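Local coordinates for chromosome segregation protein smc (Pyrococcus furiosus, PDB 3KTA) that binds and hydrolyses ATP in a head domain built from its two termini, and is probably required for chromosome condensation and partitioning, at residues Glu5-Lys10 and Val82-Asn87. Residues are numbered along the deposited sequence; the frame is centred on the assembly and turned at random.
Sequences EKLELK and VAIYFN
K6 lies across Y85, its CE 3.7 Å from the ring centroid and almost on the ring normal, with NZ above the same face at cation-pi distance. Its first torsion (chi1 66°) sets CG against Y85 CD1, and the extended chain beyond carries CE over the ring centre. Its NZ forms a salt bridge with E8 OE2, on the same strand, at 3.2 Å. The other carboxylate oxygen, E8 OE1, accepts from Y85 OH at 2.9 Å, reached from above the carboxylate plane, and a water donates to OE2 and, weakly, to the hydroxyl. This is the wetter, partly exposed side.

The opposite face is buried and apolar: L7 CD2 packs on I84 CG1 at 3.8 Å and also meets V82 CG1, while helix 39-49, whose first turn carries ATP-binding residues, closes over them through I46, F48 and V49. Between the faces, antiparallel backbone bonds join neighbouring strands 3-10 and 80-87 in the N-terminal half of the ATPase head. A classic bulge puts both E5 and K6 opposite Y85, with E5 N hydrogen-bonded to Y85 O at 2.7 Å. Beyond it, N87 ND2 reaches E5 OE2 and also E89. Lysine and tyrosine hydroxyl together probably stabilise E8's ionised carboxylate; Y85, under the lysine and donating to E8, ties the polar face across the strands, hydrophobic burial the other.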
# COMPACT_ATOMS: atom_id res chain seq x y z
N GLU A 5 -7.54 9.71 -8.23
CA GLU A 5 -8.63 10.62 -7.89
C GLU A 5 -9.80 9.84 -7.29
O GLU A 5 -10.36 10.24 -6.27
CB GLU A 5 -9.04 11.44 -9.13
CG GLU A 5 -7.90 12.35 -9.55
CD GLU A 5 -8.30 13.40 -10.55
OE1 GLU A 5 -8.93 13.02 -11.57
OE2 GLU A 5 -7.96 14.58 -10.32
N LYS A 6 -10.12 8.72 -7.91
CA LYS A 6 -11.23 7.90 -7.43
C LYS A 6 -11.22 6.51 -8.06
O LYS A 6 -10.58 6.28 -9.09
CB LYS A 6 -12.58 8.57 -7.72
CG LYS A 6 -12.90 8.69 -9.23
CD LYS A 6 -14.26 9.33 -9.44
CE LYS A 6 -14.56 9.44 -10.94
NZ LYS A 6 -15.90 10.05 -11.20
N LEU A 7 -11.95 5.60 -7.41
CA LEU A 7 -12.33 4.31 -7.98
C LEU A 7 -13.84 4.27 -8.22
O LEU A 7 -14.62 4.90 -7.51
CB LEU A 7 -12.03 3.17 -7.01
CG LEU A 7 -10.57 2.85 -6.71
CD1 LEU A 7 -10.49 1.98 -5.47
CD2 LEU A 7 -9.92 2.15 -7.91
N GLU A 8 -14.24 3.50 -9.23
CA GLU A 8 -15.64 3.16 -9.45
C GLU A 8 -15.75 1.64 -9.49
O GLU A 8 -15.11 0.99 -10.32
CB GLU A 8 -16.15 3.78 -10.75
CG GLU A 8 -16.38 5.28 -10.63
CD GLU A 8 -16.78 5.94 -11.93
OE1 GLU A 8 -16.74 5.27 -12.98
OE2 GLU A 8 -17.09 7.14 -11.88
N LEU A 9 -16.53 1.08 -8.57
CA LEU A 9 -16.72 -0.37 -8.46
C LEU A 9 -18.13 -0.74 -8.88
O LEU A 9 -19.09 -0.16 -8.38
CB LEU A 9 -16.53 -0.83 -7.01
CG LEU A 9 -15.10 -1.00 -6.49
CD1 LEU A 9 -14.31 0.27 -6.58
CD2 LEU A 9 -15.15 -1.51 -5.03
N LYS A 10 -18.25 -1.73 -9.76
CA LYS A 10 -19.56 -2.28 -10.09
C LYS A 10 -19.52 -3.80 -10.08
O LYS A 10 -18.78 -4.42 -10.85
CB LYS A 10 -20.03 -1.77 -11.46
CG LYS A 10 -21.40 -2.34 -11.86
CD LYS A 10 -21.83 -1.93 -13.25
CE LYS A 10 -23.11 -2.66 -13.63
NZ LYS A 10 -23.56 -2.36 -15.02
N VAL A 82 -13.99 -2.60 -12.35
CA VAL A 82 -13.39 -1.50 -11.60
C VAL A 82 -12.82 -0.49 -12.59
O VAL A 82 -12.17 -0.88 -13.57
CB VAL A 82 -12.26 -2.00 -10.68
CG1 VAL A 82 -11.61 -0.83 -9.92
CG2 VAL A 82 -12.82 -3.02 -9.68
N ALA A 83 -13.10 0.78 -12.34
CA ALA A 83 -12.44 1.86 -13.07
C ALA A 83 -11.61 2.67 -12.09
O ALA A 83 -12.06 2.98 -10.98
CB ALA A 83 -13.46 2.75 -13.76
N ILE A 84 -10.39 3.01 -12.49
CA ILE A 84 -9.52 3.83 -11.67
C ILE A 84 -9.18 5.12 -12.43
O ILE A 84 -8.85 5.08 -13.62
CB ILE A 84 -8.26 3.04 -11.21
CG1 ILE A 84 -7.46 3.86 -10.19
CG2 ILE A 84 -7.39 2.63 -12.43
CD1 ILE A 84 -6.36 3.05 -9.49
N TYR A 85 -9.33 6.25 -11.76
CA TYR A 85 -9.11 7.56 -12.39
C TYR A 85 -7.83 8.18 -11.81
O TYR A 85 -7.77 8.49 -10.61
CB TYR A 85 -10.31 8.48 -12.14
CG TYR A 85 -11.58 8.02 -12.84
CD1 TYR A 85 -12.24 6.88 -12.42
CD2 TYR A 85 -12.08 8.71 -13.92
CE1 TYR A 85 -13.40 6.43 -13.07
CE2 TYR A 85 -13.23 8.28 -14.58
CZ TYR A 85 -13.88 7.14 -14.15
OH TYR A 85 -15.02 6.71 -14.79
N PHE A 86 -6.81 8.33 -12.65
CA PHE A 86 -5.57 8.96 -12.20
C PHE A 86 -5.50 10.41 -12.64
O PHE A 86 -5.75 10.74 -13.81
CB PHE A 86 -4.35 8.25 -12.80
CG PHE A 86 -4.02 6.95 -12.15
CD1 PHE A 86 -4.44 5.75 -12.72
CD2 PHE A 86 -3.27 6.92 -10.98
CE1 PHE A 86 -4.13 4.53 -12.13
CE2 PHE A 86 -2.94 5.70 -10.39
CZ PHE A 86 -3.38 4.52 -10.96
N ASN A 87 -5.10 11.28 -11.72
CA ASN A 87 -4.64 12.60 -12.14
C ASN A 87 -3.24 12.48 -12.75
O ASN A 87 -2.34 11.91 -12.14
CB ASN A 87 -4.64 13.56 -10.95
CG ASN A 87 -4.25 14.96 -11.35
OD1 ASN A 87 -3.13 15.20 -11.78
ND2 ASN A 87 -5.19 15.89 -11.21
O HOH W 1 -16.55 9.00 -14.07